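Local coordinates for protein thioesterase superfamily (Jannaschia sp., PDB 2OAF) that probably hydrolyses thioesters as a hot dog fold enzyme of the thioesterase superfamily, with a natural substrate that is not established, at residues D48-E53 and I104-D109; Y61-E64 and N68-T71; W25-P30 and P40-E45. All coordinates share one frame; numbering follows the deposited sequence.

Overall arrangement
Helix 39-54, the central helix of a hot dog fold, carries two of the three contacts. Contact 3 comes first along the chain and ties the start of this helix to the loop before it; contact 1 lays the helix's later part on strand 103-112; contact 2, which turns helix 59-65 into strand 69-80, falls between the two halves of contact 1. Contacts 1 and 2 have centres about 14 Å apart and touch through Trp51, which meets Leu63 and Thr71. Contacts 1 and 3 are about 17 Å apart, centre to centre, and contacts 2 and 3 about 24 Å. Contacts 1 and 2 thus join the two helices to strands of one curled antiparallel sheet.

Contact 1: residues D48-E53 and I104-D109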
ATOM      1  N   ASP B  48      15.536  -1.326  -6.006  1.00 29.54           N
ATOM      2  CA  ASP B  48      15.298  -0.319  -7.040  1.00 30.44           C
ATOM      3  C   ASP B  48      16.351   0.800  -6.966  1.00 29.56           C
ATOM      4  O   ASP B  48      16.858   1.243  -8.004  1.00 29.14           O
ATOM      5  CB  ASP B  48      13.884   0.260  -6.911  1.00 31.60           C
ATOM      6  CG  ASP B  48      13.622   1.364  -7.904  1.00 33.39           C
ATOM      7  OD1 ASP B  48      13.254   1.070  -9.051  1.00 27.85           O
ATOM      8  OD2 ASP B  48      13.816   2.527  -7.542  1.00 31.71           O
ATOM      9  N   ALA B  49      16.687   1.245  -5.746  1.00 29.37           N
ATOM     10  CA  ALA B  49      17.714   2.275  -5.546  1.00 30.05           C
ATOM     11  C   ALA B  49      19.119   1.780  -5.921  1.00 29.67           C
ATOM     12  O   ALA B  49      19.974   2.560  -6.339  1.00 28.32           O
ATOM     13  CB  ALA B  49      17.693   2.833  -4.068  1.00 28.72           C
ATOM     14  N   TRP B  50      19.361   0.486  -5.741  1.00 29.05           N
ATOM     15  CA  TRP B  50      20.651  -0.117  -6.142  1.00 30.48           C
ATOM     16  C   TRP B  50      20.798   0.017  -7.652  1.00 28.61           C
ATOM     17  O   TRP B  50      21.812   0.443  -8.154  1.00 28.21           O
ATOM     18  CB  TRP B  50      20.755  -1.585  -5.693  1.00 30.00           C
ATOM     19  CG  TRP B  50      22.082  -2.209  -5.925  1.00 27.40           C
ATOM     20  CD1 TRP B  50      23.099  -2.356  -5.009  1.00 26.66           C
ATOM     21  CD2 TRP B  50      22.560  -2.793  -7.155  1.00 25.46           C
ATOM     22  NE1 TRP B  50      24.184  -2.995  -5.609  1.00 28.28           N
ATOM     23  CE2 TRP B  50      23.880  -3.255  -6.920  1.00 25.22           C
ATOM     24  CE3 TRP B  50      22.010  -2.967  -8.417  1.00 26.81           C
ATOM     25  CZ2 TRP B  50      24.626  -3.849  -7.894  1.00 26.74           C
ATOM     26  CZ3 TRP B  50      22.779  -3.591  -9.413  1.00 28.37           C
ATOM     27  CH2 TRP B  50      24.050  -4.010  -9.145  1.00 30.32           C
ATOM     28  N   TRP B  51      19.750  -0.330  -8.376  1.00 30.33           N
ATOM     29  CA  TRP B  51      19.767  -0.180  -9.828  1.00 31.56           C
ATOM     30  C   TRP B  51      19.978   1.262 -10.249  1.00 32.08           C
ATOM     31  O   TRP B  51      20.690   1.521 -11.191  1.00 33.14           O
ATOM     32  CB  TRP B  51      18.472  -0.726 -10.448  1.00 30.32           C
ATOM     33  CG  TRP B  51      18.394  -2.188 -10.440  1.00 29.70           C
ATOM     34  CD1 TRP B  51      17.625  -2.952  -9.644  1.00 31.56           C
ATOM     35  CD2 TRP B  51      19.113  -3.081 -11.289  1.00 34.23           C
ATOM     36  NE1 TRP B  51      17.795  -4.273  -9.936  1.00 31.37           N
ATOM     37  CE2 TRP B  51      18.717  -4.389 -10.939  1.00 32.02           C
ATOM     38  CE3 TRP B  51      20.053  -2.903 -12.303  1.00 33.04           C
ATOM     39  CZ2 TRP B  51      19.221  -5.528 -11.573  1.00 33.30           C
ATOM     40  CZ3 TRP B  51      20.568  -4.054 -12.941  1.00 37.25           C
ATOM     41  CH2 TRP B  51      20.140  -5.348 -12.562  1.00 30.14           C
ATOM     42  N   SER B  52      19.327   2.202  -9.582  1.00 33.04           N
ATOM     43  CA  SER B  52      19.552   3.618  -9.887  1.00 33.22           C
ATOM     44  C   SER B  52      21.015   4.002  -9.701  1.00 34.82           C
ATOM     45  O   SER B  52      21.566   4.726 -10.488  1.00 36.01           O
ATOM     46  CB  SER B  52      18.696   4.513  -8.998  1.00 31.31           C
ATOM     47  OG  SER B  52      17.358   4.434  -9.404  1.00 34.29           O
ATOM     48  N   GLU B  53      21.621   3.510  -8.632  1.00 32.69           N
ATOM     49  CA  GLU B  53      22.979   3.864  -8.304  1.00 34.06           C
ATOM     50  C   GLU B  53      23.981   3.307  -9.324  1.00 34.16           C
ATOM     51  O   GLU B  53      24.899   4.008  -9.738  1.00 34.09           O
ATOM     52  CB  GLU B  53      23.306   3.328  -6.898  1.00 34.56           C
ATOM     53  CG  GLU B  53      24.690   3.647  -6.397  1.00 36.77           C
ATOM     54  CD  GLU B  53      24.929   5.129  -6.184  1.00 43.65           C
ATOM     55  OE1 GLU B  53      23.942   5.885  -5.977  1.00 47.54           O
ATOM     56  OE2 GLU B  53      26.123   5.520  -6.224  1.00 50.65           O
ATOM     57  N   ILE B 104      19.430 -13.358 -10.625  1.00 28.30           N
ATOM     58  CA  ILE B 104      20.242 -12.588  -9.698  1.00 28.36           C
ATOM     59  C   ILE B 104      19.580 -12.635  -8.326  1.00 28.17           C
ATOM     60  O   ILE B 104      18.363 -12.632  -8.243  1.00 29.01           O
ATOM     61  CB  ILE B 104      20.366 -11.126 -10.192  1.00 27.31           C
ATOM     62  CG1 ILE B 104      21.387 -10.340  -9.340  1.00 30.41           C
ATOM     63  CG2 ILE B 104      18.968 -10.413 -10.225  1.00 29.87           C
ATOM     64  CD1 ILE B 104      21.629  -8.939  -9.851  1.00 25.79           C
ATOM     65  N   THR B 105      20.366 -12.702  -7.257  1.00 29.95           N
ATOM     66  CA  THR B 105      19.819 -12.624  -5.913  1.00 28.52           C
ATOM     67  C   THR B 105      20.446 -11.451  -5.200  1.00 29.14           C
ATOM     68  O   THR B 105      21.679 -11.316  -5.138  1.00 28.91           O
ATOM     69  CB  THR B 105      20.056 -13.891  -5.107  1.00 28.10           C
ATOM     70  OG1 THR B 105      19.470 -15.003  -5.788  1.00 31.15           O
ATOM     71  CG2 THR B 105      19.481 -13.769  -3.680  1.00 27.01           C
ATOM     72  N   PHE B 106      19.566 -10.602  -4.675  1.00 27.38           N
ATOM     73  CA  PHE B 106      19.931  -9.464  -3.861  1.00 29.26           C
ATOM     74  C   PHE B 106      19.655  -9.797  -2.425  1.00 29.39           C
ATOM     75  O   PHE B 106      18.580 -10.337  -2.111  1.00 29.33           O
ATOM     76  CB  PHE B 106      19.089  -8.244  -4.231  1.00 27.66           C
ATOM     77  CG  PHE B 106      19.491  -7.605  -5.532  1.00 27.44           C
ATOM     78  CD1 PHE B 106      20.487  -6.659  -5.571  1.00 26.50           C
ATOM     79  CD2 PHE B 106      18.870  -7.951  -6.709  1.00 29.12           C
ATOM     80  CE1 PHE B 106      20.856  -6.062  -6.766  1.00 31.55           C
ATOM     81  CE2 PHE B 106      19.231  -7.344  -7.897  1.00 34.72           C
ATOM     82  CZ  PHE B 106      20.228  -6.395  -7.912  1.00 29.87           C
ATOM     83  N   ARG B 107      20.603  -9.416  -1.568  1.00 28.28           N
ATOM     84  CA  ARG B 107      20.410  -9.340  -0.136  1.00 28.16           C
ATOM     85  C   ARG B 107      20.081  -7.915   0.268  1.00 28.75           C
ATOM     86  O   ARG B 107      20.631  -6.962  -0.298  1.00 25.90           O
ATOM     87  CB  ARG B 107      21.689  -9.762   0.565  1.00 29.01           C
ATOM     88  CG  ARG B 107      21.923 -11.230   0.570  1.00 27.72           C
ATOM     89  CD  ARG B 107      21.116 -11.970   1.660  1.00 28.98           C
ATOM     90  NE  ARG B 107      21.737 -11.791   2.960  1.00 29.41           N
ATOM     91  CZ  ARG B 107      21.386 -10.881   3.867  1.00 26.30           C
ATOM     92  NH1 ARG B 107      20.360 -10.082   3.659  1.00 33.51           N
ATOM     93  NH2 ARG B 107      22.072 -10.789   4.995  1.00 30.64           N
ATOM     94  N   VAL B 108      19.176  -7.778   1.231  1.00 27.75           N
ATOM     95  CA  VAL B 108      18.909  -6.507   1.888  1.00 28.62           C
ATOM     96  C   VAL B 108      18.825  -6.758   3.400  1.00 29.46           C
ATOM     97  O   VAL B 108      18.063  -7.633   3.837  1.00 30.34           O
ATOM     98  CB  VAL B 108      17.585  -5.864   1.435  1.00 27.54           C
ATOM     99  CG1 VAL B 108      17.333  -4.561   2.211  1.00 26.55           C
ATOM    100  CG2 VAL B 108      17.557  -5.637  -0.092  1.00 27.07           C
ATOM    101  N   ASP B 109      19.613  -6.009   4.182  1.00 29.06           N
ATOM    102  CA  ASP B 109      19.503  -6.004   5.635  1.00 28.52           C
ATOM    103  C   ASP B 109      18.913  -4.640   5.965  1.00 28.80           C
ATOM    104  O   ASP B 109      19.462  -3.577   5.575  1.00 28.26           O
ATOM    105  CB  ASP B 109      20.840  -6.114   6.379  1.00 26.49           C
ATOM    106  CG  ASP B 109      21.476  -7.500   6.313  1.00 34.40           C
ATOM    107  OD1 ASP B 109      20.844  -8.451   5.802  1.00 29.20           O
ATOM    108  OD2 ASP B 109      22.636  -7.625   6.792  1.00 34.03           O
TER
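Phe106, on strand 103-112, pushes the far end of its ring against two successive indoles of helix 39-54, those of Trp50 and Trp51. From CB, which leaves the strand heading for the helix, the side chain runs outward to the ring. At chi1 -75° the ring lies beside its own backbone N and anti to the carbonyl carbon, and contact is made by the outer ring atoms. CE1 comes down over one face of Trp50, 3.7 Å from Trp50 CE3 and equally close to Trp50 CD2, so it sits above the indole but off toward its rim. CZ, at the tip, serves both partners: it is 3.9 Å from Trp50 CE3 and 3.8 Å from Trp51 NE1. CE2 completes the set on the Trp51 side, 4.0 Å from Trp51 NE1.

The Trp50 pair is a T-shaped stack, with Phe106 giving its edge and Trp50 its face; the planes stand at 69°, and the centroids of the Trp50 six-membered ring and the Phe106 ring are 5.2 Å apart. Trp51 meets the phenyl ring obliquely, at 65°. The three rings form an aromatic cluster between helix and sheet, here in the core of a hot dog fold, in which a curved antiparallel sheet wraps a long central helix. Ile145 of helix 139-145 touches both tryptophans, and Trp60 adds its ring against Trp51. Within the helix the two indoles also support each other, Trp50 CZ3 lying over one face of Trp51.

No hydrogen bond crosses this interface. The polar chemistry belongs to the other face of the strand, where Arg107 points NH1 and NH2 at a single oxygen, OD1 of Asp109, with NH1 2.7 Å from it, while Asp109 OD2 is taken up by a salt bridge with Arg12.

Contact 2: residues Y61-E64 and N68-T71; sequences YHLE and NVGT
Leu63 O and Val69 N make the principal bond here, 3.0 Å long and nearly straight, with an N-H...O angle of 169°. It hands the chain from the end of helix 59-65 to the start of strand 69-80. Asn68, with positive phi, is the first residue to leave the helical conformation, and the chain turns there into the strand. Its own N reaches Glu64 O at 3.2 Å, but the 120° angle makes that bond weak.

Glu64 O has better support from water. One water donates to Glu64 O at 3.0 Å and to Asn68 OD1 at 2.8 Å, bridging helix end and side chain; Asn68 OD1 also accepts from the backbone N of Asp130. A second water serves the carboxylate, giving a hydrogen to Glu64 OE1 at 3.1 Å while accepting from Thr71 N. Glu64 has CG anti to its backbone N (chi1 173°), and a bend further along the chain brings OE1 to 3.3 Å from Gly70 CA, where glycine has no side chain to bar the way. Val69 O, meanwhile, meets Glu64 CA in a C-H...O contact.

The apolar side is carried by Leu63. Its CG rests near Val69 CB, and its CD2 touches Thr71 CG2 at 3.9 Å, with Leu141 of helix 139-145 packing on both Leu63 and Val69. Backbone bonds from Asn68 to Ala129 and from Gly70 to Thr127 bring the segment alongside strand 115-128 and the residue after it. Water joins Glu64 O to Asn68 OD1 and the Glu64 carboxylate to Thr71 N, supplementing the direct bonds, so the helix-to-strand junction rests on one straight backbone bond, with a weak one and two waters beside it.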
ATOM      1  N   TYR B  61      12.166   1.349 -13.447  1.00 30.51           N
ATOM      2  CA  TYR B  61      11.367   2.065 -14.467  1.00 30.94           C
ATOM      3  C   TYR B  61      12.234   2.355 -15.681  1.00 31.11           C
ATOM      4  O   TYR B  61      11.851   2.051 -16.804  1.00 30.50           O
ATOM      5  CB  TYR B  61      10.799   3.360 -13.860  1.00 32.70           C
ATOM      6  CG  TYR B  61       9.760   4.148 -14.661  1.00 32.45           C
ATOM      7  CD1 TYR B  61       8.416   3.866 -14.543  1.00 34.78           C
ATOM      8  CD2 TYR B  61      10.136   5.216 -15.494  1.00 32.94           C
ATOM      9  CE1 TYR B  61       7.465   4.610 -15.215  1.00 32.81           C
ATOM     10  CE2 TYR B  61       9.173   5.970 -16.187  1.00 31.82           C
ATOM     11  CZ  TYR B  61       7.854   5.645 -16.050  1.00 33.55           C
ATOM     12  OH  TYR B  61       6.888   6.367 -16.696  1.00 30.57           O
ATOM     13  N   HIS B  62      13.410   2.927 -15.432  1.00 31.33           N
ATOM     14  CA  HIS B  62      14.425   3.160 -16.465  1.00 30.73           C
ATOM     15  C   HIS B  62      14.884   1.837 -17.097  1.00 32.65           C
ATOM     16  O   HIS B  62      14.865   1.700 -18.313  1.00 32.60           O
ATOM     17  CB  HIS B  62      15.592   3.925 -15.827  1.00 30.48           C
ATOM     18  CG  HIS B  62      16.799   4.061 -16.701  1.00 25.93           C
ATOM     19  ND1 HIS B  62      16.751   4.636 -17.953  1.00 32.50           N
ATOM     20  CD2 HIS B  62      18.094   3.712 -16.493  1.00 33.78           C
ATOM     21  CE1 HIS B  62      17.962   4.612 -18.489  1.00 39.83           C
ATOM     22  NE2 HIS B  62      18.797   4.064 -17.618  1.00 30.68           N
ATOM     23  N   LEU B  63      15.256   0.854 -16.265  1.00 32.47           N
ATOM     24  CA  LEU B  63      15.699  -0.467 -16.754  1.00 33.26           C
ATOM     25  C   LEU B  63      14.708  -1.116 -17.718  1.00 33.93           C
ATOM     26  O   LEU B  63      15.069  -1.562 -18.819  1.00 34.42           O
ATOM     27  CB  LEU B  63      15.934  -1.400 -15.560  1.00 31.23           C
ATOM     28  CG  LEU B  63      16.788  -2.649 -15.750  1.00 34.64           C
ATOM     29  CD1 LEU B  63      18.181  -2.334 -16.341  1.00 25.77           C
ATOM     30  CD2 LEU B  63      16.908  -3.394 -14.422  1.00 31.87           C
ATOM     31  N   GLU B  64      13.452  -1.170 -17.302  1.00 32.87           N
ATOM     32  CA  GLU B  64      12.427  -1.810 -18.091  1.00 35.05           C
ATOM     33  C   GLU B  64      11.972  -0.966 -19.304  1.00 33.98           C
ATOM     34  O   GLU B  64      11.890  -1.468 -20.428  1.00 33.75           O
ATOM     35  CB  GLU B  64      11.245  -2.202 -17.180  1.00 35.67           C
ATOM     36  CG  GLU B  64      10.038  -2.729 -17.951  1.00 43.82           C
ATOM     37  CD  GLU B  64       9.491  -4.053 -17.447  1.00 44.28           C
ATOM     38  OE1 GLU B  64      10.043  -4.634 -16.473  1.00 45.75           O
ATOM     39  OE2 GLU B  64       8.482  -4.495 -18.064  1.00 51.46           O
ATOM     40  N   ASN B  68      14.720  -1.869 -21.902  1.00 31.52           N
ATOM     41  CA  ASN B  68      13.963  -3.053 -22.295  1.00 31.89           C
ATOM     42  C   ASN B  68      14.349  -4.331 -21.557  1.00 33.47           C
ATOM     43  O   ASN B  68      14.226  -5.433 -22.099  1.00 32.08           O
ATOM     44  CB  ASN B  68      14.073  -3.294 -23.799  1.00 31.05           C
ATOM     45  CG  ASN B  68      12.938  -4.137 -24.324  1.00 31.06           C
ATOM     46  OD1 ASN B  68      11.815  -4.089 -23.811  1.00 33.92           O
ATOM     47  ND2 ASN B  68      13.218  -4.914 -25.334  1.00 32.27           N
ATOM     48  N   VAL B  69      14.788  -4.181 -20.310  1.00 33.38           N
ATOM     49  CA  VAL B  69      15.149  -5.315 -19.484  1.00 31.39           C
ATOM     50  C   VAL B  69      14.253  -5.321 -18.257  1.00 32.61           C
ATOM     51  O   VAL B  69      14.220  -4.349 -17.504  1.00 31.78           O
ATOM     52  CB  VAL B  69      16.640  -5.264 -19.066  1.00 31.78           C
ATOM     53  CG1 VAL B  69      16.944  -6.376 -18.047  1.00 33.90           C
ATOM     54  CG2 VAL B  69      17.557  -5.415 -20.293  1.00 28.12           C
ATOM     55  N   GLY B  70      13.495  -6.400 -18.086  1.00 31.29           N
ATOM     56  CA  GLY B  70      12.705  -6.586 -16.892  1.00 30.18           C
ATOM     57  C   GLY B  70      13.415  -7.529 -15.957  1.00 30.71           C
ATOM     58  O   GLY B  70      14.243  -8.342 -16.389  1.00 29.94           O
ATOM     59  N   THR B  71      13.131  -7.405 -14.668  1.00 32.31           N
ATOM     60  CA  THR B  71      13.720  -8.301 -13.670  1.00 33.03           C
ATOM     61  C   THR B  71      12.617  -8.751 -12.710  1.00 34.45           C
ATOM     62  O   THR B  71      12.653  -8.454 -11.541  1.00 34.03           O
ATOM     63  CB  THR B  71      14.941  -7.695 -12.919  1.00 34.51           C
ATOM     64  OG1 THR B  71      14.539  -6.648 -12.025  1.00 36.53           O
ATOM     65  CG2 THR B  71      15.980  -7.173 -13.871  1.00 33.69           C
TER
HETATM   66  O   HOH W   1      11.405  -4.916 -13.751  1.00 38.60           O
HETATM   67  O   HOH W   2      10.186  -2.084 -22.817  1.00 47.82           O

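Contact 3: residues W25-P30 and P40-E45. With PO4 (phosphate ion), chain C.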
ATOM      1  N   TRP B  25       4.342   6.966  10.705  1.00 27.70           N
ATOM      2  CA  TRP B  25       3.089   6.600  11.318  1.00 29.45           C
ATOM      3  C   TRP B  25       2.235   5.682  10.441  1.00 27.84           C
ATOM      4  O   TRP B  25       1.695   4.682  10.889  1.00 29.93           O
ATOM      5  CB  TRP B  25       2.349   7.896  11.634  1.00 28.07           C
ATOM      6  CG  TRP B  25       0.928   7.771  11.967  1.00 26.86           C
ATOM      7  CD1 TRP B  25      -0.134   7.887  11.103  1.00 30.07           C
ATOM      8  CD2 TRP B  25       0.368   7.559  13.260  1.00 26.09           C
ATOM      9  NE1 TRP B  25      -1.314   7.736  11.788  1.00 25.57           N
ATOM     10  CE2 TRP B  25      -1.034   7.534  13.111  1.00 23.60           C
ATOM     11  CE3 TRP B  25       0.909   7.396  14.536  1.00 28.71           C
ATOM     12  CZ2 TRP B  25      -1.889   7.348  14.186  1.00 26.95           C
ATOM     13  CZ3 TRP B  25       0.060   7.218  15.591  1.00 29.16           C
ATOM     14  CH2 TRP B  25      -1.328   7.186  15.412  1.00 28.21           C
ATOM     15  N   GLY B  26       2.100   6.060   9.183  1.00 29.74           N
ATOM     16  CA  GLY B  26       1.217   5.365   8.255  1.00 30.94           C
ATOM     17  C   GLY B  26       1.667   3.964   7.866  1.00 30.69           C
ATOM     18  O   GLY B  26       0.874   3.136   7.378  1.00 31.08           O
ATOM     19  N   ASP B  27       2.945   3.690   8.086  1.00 28.78           N
ATOM     20  CA  ASP B  27       3.501   2.373   7.862  1.00 28.42           C
ATOM     21  C   ASP B  27       3.225   1.448   9.062  1.00 28.30           C
ATOM     22  O   ASP B  27       3.447   0.242   8.972  1.00 29.68           O
ATOM     23  CB  ASP B  27       5.008   2.490   7.706  1.00 29.58           C
ATOM     24  CG  ASP B  27       5.427   3.308   6.494  1.00 33.19           C
ATOM     25  OD1 ASP B  27       4.889   3.053   5.419  1.00 32.65           O
ATOM     26  OD2 ASP B  27       6.293   4.212   6.615  1.00 36.95           O
ATOM     27  N   CYS B  28       2.783   2.002  10.185  1.00 27.12           N
ATOM     28  CA  CYS B  28       2.657   1.235  11.435  1.00 27.01           C
ATOM     29  C   CYS B  28       1.286   0.691  11.698  1.00 28.81           C
ATOM     30  O   CYS B  28       0.292   1.307  11.345  1.00 30.81           O
ATOM     31  CB  CYS B  28       3.039   2.103  12.642  1.00 27.29           C
ATOM     32  SG  CYS B  28       4.794   2.635  12.577  1.00 32.66           S
ATOM     33  N   ASP B  29       1.243  -0.453  12.381  1.00 29.40           N
ATOM     34  CA  ASP B  29      -0.004  -1.086  12.786  1.00 27.77           C
ATOM     35  C   ASP B  29      -0.380  -0.721  14.213  1.00 27.29           C
ATOM     36  O   ASP B  29       0.306   0.077  14.867  1.00 28.53           O
ATOM     37  CB  ASP B  29       0.084  -2.607  12.559  1.00 30.01           C
ATOM     38  CG  ASP B  29       1.163  -3.282  13.369  1.00 32.51           C
ATOM     39  OD1 ASP B  29       1.558  -2.780  14.455  1.00 33.12           O
ATOM     40  OD2 ASP B  29       1.603  -4.336  12.892  1.00 37.48           O
ATOM     41  N   PRO B  30      -1.532  -1.199  14.686  1.00 26.25           N
ATOM     42  CA  PRO B  30      -1.824  -0.874  16.067  1.00 28.39           C
ATOM     43  C   PRO B  30      -0.873  -1.361  17.176  1.00 28.31           C
ATOM     44  O   PRO B  30      -1.025  -0.930  18.298  1.00 29.41           O
ATOM     45  CB  PRO B  30      -3.222  -1.430  16.255  1.00 25.40           C
ATOM     46  CG  PRO B  30      -3.810  -1.452  14.918  1.00 25.78           C
ATOM     47  CD  PRO B  30      -2.669  -1.874  14.047  1.00 23.47           C
ATOM     48  N   PRO B  40       8.402  -5.822   2.909  1.00 33.39           N
ATOM     49  CA  PRO B  40       8.901  -6.197   1.562  1.00 34.49           C
ATOM     50  C   PRO B  40       8.988  -4.990   0.625  1.00 34.29           C
ATOM     51  O   PRO B  40       9.891  -4.892  -0.187  1.00 34.14           O
ATOM     52  CB  PRO B  40       7.838  -7.180   1.075  1.00 34.49           C
ATOM     53  CG  PRO B  40       7.274  -7.802   2.378  1.00 35.57           C
ATOM     54  CD  PRO B  40       7.212  -6.607   3.298  1.00 35.41           C
ATOM     55  N   ARG B  41       8.020  -4.103   0.714  1.00 35.72           N
ATOM     56  CA  ARG B  41       8.034  -2.885  -0.085  1.00 37.00           C
ATOM     57  C   ARG B  41       9.296  -2.066   0.143  1.00 34.54           C
ATOM     58  O   ARG B  41       9.881  -1.528  -0.806  1.00 32.87           O
ATOM     59  CB  ARG B  41       6.839  -2.000   0.245  1.00 37.10           C
ATOM     60  CG  ARG B  41       6.919  -0.641  -0.465  1.00 47.88           C
ATOM     61  CD  ARG B  41       5.579   0.065  -0.711  1.00 52.59           C
ATOM     62  NE  ARG B  41       4.857   0.339   0.522  1.00 54.27           N
ATOM     63  CZ  ARG B  41       5.141   1.321   1.360  1.00 58.52           C
ATOM     64  NH1 ARG B  41       6.151   2.144   1.120  1.00 65.27           N
ATOM     65  NH2 ARG B  41       4.412   1.467   2.459  1.00 67.86           N
ATOM     66  N   PHE B  42       9.682  -1.918   1.412  1.00 31.68           N
ATOM     67  CA  PHE B  42      10.900  -1.174   1.746  1.00 31.33           C
ATOM     68  C   PHE B  42      12.119  -1.867   1.156  1.00 30.39           C
ATOM     69  O   PHE B  42      13.009  -1.216   0.619  1.00 31.93           O
ATOM     70  CB  PHE B  42      11.133  -1.068   3.257  1.00 33.48           C
ATOM     71  CG  PHE B  42      10.033  -0.386   4.029  1.00 34.61           C
ATOM     72  CD1 PHE B  42       9.253   0.616   3.462  1.00 41.93           C
ATOM     73  CD2 PHE B  42       9.840  -0.700   5.358  1.00 35.29           C
ATOM     74  CE1 PHE B  42       8.272   1.251   4.201  1.00 39.24           C
ATOM     75  CE2 PHE B  42       8.869  -0.057   6.101  1.00 38.89           C
ATOM     76  CZ  PHE B  42       8.080   0.917   5.515  1.00 38.25           C
ATOM     77  N   ALA B  43      12.185  -3.186   1.274  1.00 29.07           N
ATOM     78  CA  ALA B  43      13.340  -3.923   0.734  1.00 28.90           C
ATOM     79  C   ALA B  43      13.444  -3.798  -0.796  1.00 27.15           C
ATOM     80  O   ALA B  43      14.535  -3.632  -1.356  1.00 27.99           O
ATOM     81  CB  ALA B  43      13.307  -5.393   1.173  1.00 29.25           C
ATOM     82  N   LEU B  44      12.303  -3.844  -1.458  1.00 28.79           N
ATOM     83  CA  LEU B  44      12.248  -3.702  -2.907  1.00 30.33           C
ATOM     84  C   LEU B  44      12.655  -2.304  -3.356  1.00 29.55           C
ATOM     85  O   LEU B  44      13.362  -2.137  -4.359  1.00 30.51           O
ATOM     86  CB  LEU B  44      10.870  -4.102  -3.429  1.00 30.33           C
ATOM     87  CG  LEU B  44      10.673  -5.570  -3.863  1.00 29.61           C
ATOM     88  CD1 LEU B  44      11.265  -6.531  -2.864  1.00 34.21           C
ATOM     89  CD2 LEU B  44       9.170  -5.883  -4.094  1.00 37.15           C
ATOM     90  N   GLU B  45      12.224  -1.298  -2.613  1.00 28.68           N
ATOM     91  CA  GLU B  45      12.639   0.082  -2.855  1.00 32.13           C
ATOM     92  C   GLU B  45      14.179   0.231  -2.808  1.00 29.68           C
ATOM     93  O   GLU B  45      14.778   0.957  -3.600  1.00 28.49           O
ATOM     94  CB  GLU B  45      11.941   0.982  -1.851  1.00 33.66           C
ATOM     95  CG  GLU B  45      12.263   2.479  -1.949  1.00 49.09           C
ATOM     96  CD  GLU B  45      11.779   3.270  -0.716  1.00 46.29           C
ATOM     97  OE1 GLU B  45      10.663   2.922  -0.198  1.00 59.31           O
ATOM     98  OE2 GLU B  45      12.527   4.199  -0.287  1.00 45.63           O
TER
HETATM   99  P   PO4 C 144       1.976  -2.454   0.467  1.00 48.31           P
HETATM  100  O1  PO4 C 144       1.165  -3.365  -0.410  1.00 48.52           O
HETATM  101  O2  PO4 C 144       1.538  -2.593   1.898  1.00 58.22           O
HETATM  102  O3  PO4 C 144       3.422  -2.882   0.390  1.00 66.16           O
HETATM  103  O4  PO4 C 144       1.859  -1.031  -0.044  1.00 62.47           O
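Two torsions bring Asp27 and Arg41 together. In Asp27, chi1 of -63° swings the carboxylate away from its own carbonyl carbon and toward helix 39-54; in Arg41, a bend at chi3 (60°), after an extended chi1 and chi2, turns the guanidinium toward the loop. Arg41 NH2 then lies 3.4 Å from Asp27 OD1, a salt bridge whose hydrogen bond is long and weak, with the oxygen near the guanidinium plane. The firmer polar tie of Asp27 is probably its other oxygen, OD2, which accepts from the backbone N of Thr24.

Phe42 supplies the second part of the contact. Its CZ comes within 3.7 Å of Asp27 CG, so the carboxylate stands at the ring's edge, and the two planes are almost perpendicular, at 88°. The ring's C-H rim thus faces a negatively charged group, which is probably mildly favourable.

On another edge of the guanidinium sits a phosphate ion, probably from the crystallisation liquor. Arg41 NE reaches phosphate O4 at 3.3 Å in a weak bond, while Arg41 CB lies 3.5 Å from phosphate O3. Arg41 and His38 of the third subunit also bind this ion, which therefore bridges two chains.

The loop 25-30 follows strand 17-21 and leads toward the central hot dog helix, folding back on that helix near its start. Around the contact Phe42 packs on Val21 of strand 17-21, Ala43 and Leu44 rest on Phe122 of strand 115-128, and Pro40 touches Met78 of strand 69-80.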